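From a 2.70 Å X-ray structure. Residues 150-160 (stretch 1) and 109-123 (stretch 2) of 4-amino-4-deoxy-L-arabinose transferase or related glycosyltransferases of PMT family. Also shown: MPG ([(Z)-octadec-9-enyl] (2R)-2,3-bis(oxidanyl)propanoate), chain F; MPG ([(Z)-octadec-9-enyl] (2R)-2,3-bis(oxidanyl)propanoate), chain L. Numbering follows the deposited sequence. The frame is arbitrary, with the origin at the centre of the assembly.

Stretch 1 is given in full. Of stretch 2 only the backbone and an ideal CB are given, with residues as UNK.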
# COMPACT_ATOMS: atom_id res chain seq x y z
N MET A 150 -8.20 2.12 -6.38
CA MET A 150 -7.43 1.23 -5.50
C MET A 150 -5.97 1.16 -5.94
O MET A 150 -5.07 1.17 -5.09
CB MET A 150 -8.06 -0.16 -5.47
CG MET A 150 -7.28 -1.17 -4.65
SD MET A 150 -8.29 -2.59 -4.16
CE MET A 150 -9.12 -1.92 -2.71
N TRP A 151 -5.72 1.12 -7.25
CA TRP A 151 -4.34 1.01 -7.71
C TRP A 151 -3.57 2.32 -7.53
O TRP A 151 -2.39 2.30 -7.16
CB TRP A 151 -4.30 0.56 -9.17
CG TRP A 151 -2.93 0.15 -9.60
CD1 TRP A 151 -2.07 0.86 -10.40
CD2 TRP A 151 -2.24 -1.05 -9.24
NE1 TRP A 151 -0.90 0.17 -10.56
CE2 TRP A 151 -0.97 -1.01 -9.86
CE3 TRP A 151 -2.57 -2.16 -8.46
CZ2 TRP A 151 -0.04 -2.03 -9.72
CZ3 TRP A 151 -1.65 -3.17 -8.31
CH2 TRP A 151 -0.40 -3.10 -8.95
N SER A 152 -4.22 3.46 -7.80
CA SER A 152 -3.53 4.74 -7.68
C SER A 152 -3.37 5.16 -6.22
O SER A 152 -2.27 5.53 -5.79
CB SER A 152 -4.28 5.82 -8.46
OG SER A 152 -5.48 6.19 -7.81
N VAL A 153 -4.46 5.11 -5.46
CA VAL A 153 -4.40 5.39 -4.02
C VAL A 153 -3.41 4.47 -3.34
O VAL A 153 -2.46 4.92 -2.68
CB VAL A 153 -5.80 5.28 -3.39
CG1 VAL A 153 -5.71 5.14 -1.87
CG2 VAL A 153 -6.65 6.49 -3.76
N ALA A 154 -3.60 3.15 -3.50
CA ALA A 154 -2.66 2.21 -2.89
C ALA A 154 -1.25 2.42 -3.41
O ALA A 154 -0.28 2.19 -2.68
CB ALA A 154 -3.12 0.77 -3.15
N ALA A 155 -1.11 2.88 -4.66
CA ALA A 155 0.20 3.17 -5.22
C ALA A 155 0.84 4.40 -4.59
O ALA A 155 2.06 4.55 -4.68
CB ALA A 155 0.10 3.36 -6.73
N HIS A 156 0.05 5.27 -3.96
CA HIS A 156 0.58 6.46 -3.31
C HIS A 156 0.47 6.40 -1.79
O HIS A 156 0.60 7.43 -1.12
CB HIS A 156 -0.13 7.71 -3.83
CG HIS A 156 0.28 8.09 -5.22
ND1 HIS A 156 0.06 7.27 -6.31
CD2 HIS A 156 0.91 9.19 -5.69
CE1 HIS A 156 0.54 7.85 -7.39
NE2 HIS A 156 1.05 9.02 -7.05
N PHE A 157 0.25 5.22 -1.22
CA PHE A 157 0.08 5.05 0.21
C PHE A 157 1.08 4.00 0.69
O PHE A 157 1.00 2.84 0.28
CB PHE A 157 -1.35 4.63 0.55
CG PHE A 157 -1.66 4.65 2.01
CD1 PHE A 157 -2.00 5.84 2.64
CD2 PHE A 157 -1.62 3.49 2.76
CE1 PHE A 157 -2.29 5.86 3.99
CE2 PHE A 157 -1.90 3.50 4.11
CZ PHE A 157 -2.24 4.69 4.73
N ASN A 158 2.00 4.41 1.57
CA ASN A 158 3.12 3.56 1.94
C ASN A 158 2.68 2.35 2.75
O ASN A 158 2.60 2.40 3.98
CB ASN A 158 4.17 4.36 2.72
CG ASN A 158 5.41 3.56 3.02
OD1 ASN A 158 5.70 2.57 2.35
ND2 ASN A 158 6.17 3.99 4.02
N THR A 159 2.41 1.24 2.06
CA THR A 159 2.06 -0.02 2.69
C THR A 159 2.63 -1.15 1.85
O THR A 159 2.91 -0.97 0.66
CB THR A 159 0.54 -0.17 2.86
OG1 THR A 159 0.26 -1.34 3.63
CG2 THR A 159 -0.13 -0.30 1.50
N LEU A 160 2.80 -2.32 2.47
CA LEU A 160 3.39 -3.45 1.76
C LEU A 160 2.47 -4.01 0.69
O LEU A 160 2.96 -4.67 -0.24
CB LEU A 160 3.76 -4.55 2.75
CG LEU A 160 5.20 -4.56 3.26
CD1 LEU A 160 5.60 -3.20 3.80
CD2 LEU A 160 5.37 -5.63 4.33
N UNK A 109 10.14 9.96 -0.37
CA UNK A 109 11.09 8.85 -0.41
C UNK A 109 10.53 7.63 0.30
O UNK A 109 10.74 6.49 -0.14
CB UNK A 109 12.42 9.26 0.22
N UNK A 110 9.81 7.84 1.40
CA UNK A 110 9.22 6.72 2.13
C UNK A 110 8.10 6.05 1.35
O UNK A 110 7.76 4.90 1.64
CB UNK A 110 8.69 7.20 3.48
N UNK A 111 7.51 6.75 0.37
CA UNK A 111 6.45 6.20 -0.47
C UNK A 111 6.97 5.77 -1.83
O UNK A 111 6.16 5.53 -2.73
CB UNK A 111 5.33 7.23 -0.65
N UNK A 112 8.28 5.66 -2.00
CA UNK A 112 8.85 5.42 -3.32
C UNK A 112 8.61 3.99 -3.78
O UNK A 112 8.33 3.74 -4.96
CB UNK A 112 10.35 5.72 -3.31
N UNK A 113 8.73 3.02 -2.86
CA UNK A 113 8.55 1.62 -3.22
C UNK A 113 7.15 1.36 -3.77
O UNK A 113 6.99 0.63 -4.75
CB UNK A 113 8.81 0.73 -2.01
N UNK A 114 6.13 1.96 -3.15
CA UNK A 114 4.77 1.70 -3.61
C UNK A 114 4.48 2.42 -4.92
O UNK A 114 3.74 1.90 -5.76
CB UNK A 114 3.76 2.13 -2.54
N UNK A 115 5.07 3.60 -5.13
CA UNK A 115 4.85 4.30 -6.39
C UNK A 115 5.49 3.54 -7.54
O UNK A 115 4.86 3.33 -8.59
CB UNK A 115 5.41 5.72 -6.32
N UNK A 116 6.74 3.12 -7.36
CA UNK A 116 7.39 2.31 -8.39
C UNK A 116 6.66 0.99 -8.59
O UNK A 116 6.60 0.49 -9.72
CB UNK A 116 8.85 2.05 -8.02
N UNK A 117 6.11 0.41 -7.52
CA UNK A 117 5.31 -0.80 -7.69
C UNK A 117 4.09 -0.54 -8.54
O UNK A 117 3.73 -1.36 -9.40
CB UNK A 117 4.89 -1.36 -6.33
N UNK A 118 3.42 0.60 -8.33
CA UNK A 118 2.26 0.92 -9.14
C UNK A 118 2.61 1.08 -10.61
O UNK A 118 1.97 0.48 -11.48
CB UNK A 118 1.60 2.20 -8.62
N UNK A 119 3.64 1.88 -10.90
CA UNK A 119 4.10 2.01 -12.28
C UNK A 119 4.46 0.66 -12.87
O UNK A 119 4.17 0.38 -14.03
CB UNK A 119 5.30 2.95 -12.36
N UNK A 120 5.10 -0.20 -12.07
CA UNK A 120 5.50 -1.52 -12.55
C UNK A 120 4.30 -2.36 -12.92
O UNK A 120 4.28 -3.02 -13.98
CB UNK A 120 6.34 -2.25 -11.49
N UNK A 121 3.27 -2.36 -12.07
CA UNK A 121 2.05 -3.10 -12.39
C UNK A 121 1.40 -2.60 -13.66
O UNK A 121 0.97 -3.39 -14.51
CB UNK A 121 1.05 -3.01 -11.23
N UNK A 122 1.30 -1.27 -13.81
CA UNK A 122 0.78 -0.71 -15.06
C UNK A 122 1.58 -1.23 -16.25
O UNK A 122 1.03 -1.80 -17.19
CB UNK A 122 0.82 0.82 -15.02
N UNK A 123 2.90 -1.05 -16.19
CA UNK A 123 3.79 -1.42 -17.27
C UNK A 123 3.71 -2.87 -17.70
O UNK A 123 3.41 -3.15 -18.86
CB UNK A 123 5.23 -1.10 -16.86
C2 MPG F . 9.52 1.24 -13.15
C3 MPG F . 8.48 0.39 -13.87
C4 MPG F . 8.47 0.61 -15.37
C5 MPG F . 7.46 -0.32 -16.07
C6 MPG F . 7.98 -0.88 -17.40
C7 MPG F . 7.34 -2.24 -17.74
C8 MPG F . 7.63 -2.68 -19.20
C1 MPG F . 9.76 0.76 -11.71
C5 MPG L . -16.56 6.34 -3.88
C6 MPG L . -15.56 5.76 -2.87
C7 MPG L . -14.23 5.32 -3.50
C8 MPG L . -13.48 4.31 -2.60
C9 MPG L . -12.07 3.94 -3.12
C10 MPG L . -11.45 2.75 -2.32
C11 MPG L . -9.90 2.75 -2.38
C12 MPG L . -9.29 1.55 -1.59
C13 MPG L . -7.74 1.60 -1.56
C14 MPG L . -7.13 0.61 -0.52
C15 MPG L . -5.61 0.86 -0.28
C16 MPG L . -4.91 -0.35 0.40

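Two helices run close to antiparallel here, 153° between their directions and 8.8 Å apart at closest approach, so the second stretch must fit a neighbour whose chain leaves its helix and crosses the start of this one.

Position 109 has nothing of stretch 1 within reach of its CB, and almost any helix-former would serve; it is Gln-109. At 110 the CB points sideways, 4.1 Å from ND2 of Asn-158. A small residue fits, and a modest polar one might too. The deposited Ala-110 adds only its methyl, while its O lies 3.0 Å from Asn-158 ND2 at an angle too poor for a hydrogen bond.

Position 111 breaks the helix and takes the N-cap place before the next one. Ser, Thr, Asn or Asp would be the usual guess. Yet the CB lies sideways, 4.6 Å from Asn-158 CB and 4.8 Å from His-156 O, so a long chain could also run along the loop. Arg-111 does so: its CG packs 3.8 Å from Asn-158 CB, its CD comes 3.2 Å from His-156 O, and its guanidinium nitrogens are hydrogen-bonded elsewhere in the structure.

Position 112 points away and 113 sideways. Stretch 1 sets no limit at either CB, so most helix-formers would do; they are Leu-112 and Ala-113.

Position 114 is the one to design around. Its CB points toward stretch 1, 3.7 Å from Ala-155 O and 4.0 Å from both Ala-154 O and Phe-157 O. A donor such as Ser or Thr is conceivable among these carbonyls, as is a compact aliphatic residue. Val-114, chi1 m, has the largest covered area in its stretch; its CG1 sits 3.1 Å from Thr-159 O and 3.7 Å from Phe-157 O.

At 115 the sideways CB is 3.9 Å from Ala-155 O. Small residues are the natural choice. Ala-115 allows a CA-H...O contact, its CA 3.3 Å from Ala-155 O.

Position 116 points away and admits many apolar residues; Leu-116 is found. Position 117 is sideways with nothing of stretch 1 near its CB, so many helix-compatible residues, polar or apolar, would serve. Ser-117 turns its OG back to its own helix, donating to Ala-113 O at 2.8 Å.

At 118 an ideal CB would lie 2.7 Å from Ala-155 CB, a clash, so glycine is indicated. Gly-118 brings its CA to 4.1 Å from Ala-155 CB, and its O accepts a hydrogen bond from Trp-151 NE1 at 3.0 Å, near the plane of the indole.

Position 119 points away and 120 sideways; stretch 1 leaves both open, and apolar chains are reasonable beside the chain F lipid near 120. Leu-119 and Leu-120 fill them. At 121 an ideal CB would stand 2.1 Å from Trp-151 CZ2. Again only glycine fits, and Gly-121 CA rests 3.6 Å from that CZ2.

Position 122 is sideways, its CB 4.8 Å from Trp-151 NE1, and welcomes a branched or long apolar chain. Ile-122 packs CG1 4.0 Å from Trp-151 CD1. At 123 an ideal CB would clash with C5 of the chain F lipid, so glycine suits; it is Gly-123.

Stretch 2 (109-123) QARLAVALSGLLGIG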
# COMPACT_ATOMS: atom_id res chain seq x y z
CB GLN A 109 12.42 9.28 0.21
CG GLN A 109 13.13 10.41 -0.52
CD GLN A 109 12.78 11.77 0.03
OE1 GLN A 109 11.64 12.03 0.43
NE2 GLN A 109 13.77 12.67 0.06
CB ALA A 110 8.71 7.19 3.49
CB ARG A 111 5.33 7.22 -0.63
CG ARG A 111 4.56 7.49 0.66
CD ARG A 111 3.30 8.31 0.42
NE ARG A 111 3.49 9.71 0.75
CZ ARG A 111 2.96 10.30 1.82
NH1 ARG A 111 2.21 9.61 2.67
NH2 ARG A 111 3.18 11.59 2.05
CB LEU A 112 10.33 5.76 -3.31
CG LEU A 112 10.95 6.12 -4.66
CD1 LEU A 112 10.27 7.35 -5.24
CD2 LEU A 112 12.45 6.35 -4.51
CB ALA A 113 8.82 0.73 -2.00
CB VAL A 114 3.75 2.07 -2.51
CG1 VAL A 114 3.95 1.17 -1.30
CG2 VAL A 114 3.89 3.52 -2.11
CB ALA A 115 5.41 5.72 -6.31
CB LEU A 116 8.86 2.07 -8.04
CG LEU A 116 9.72 3.33 -7.92
CD1 LEU A 116 11.17 2.96 -7.62
CD2 LEU A 116 9.64 4.18 -9.18
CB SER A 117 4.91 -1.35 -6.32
OG SER A 117 6.03 -1.88 -5.64
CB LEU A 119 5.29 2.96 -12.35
CG LEU A 119 5.02 4.42 -11.98
CD1 LEU A 119 6.30 5.24 -12.11
CD2 LEU A 119 3.91 4.99 -12.84
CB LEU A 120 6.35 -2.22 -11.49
CG LEU A 120 7.02 -3.52 -11.91
CD1 LEU A 120 7.87 -3.30 -13.15
CD2 LEU A 120 7.86 -4.08 -10.78
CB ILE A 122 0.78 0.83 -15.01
CG1 ILE A 122 -0.17 1.34 -13.94
CG2 ILE A 122 0.41 1.39 -16.38
CD1 ILE A 122 -0.20 2.85 -13.81
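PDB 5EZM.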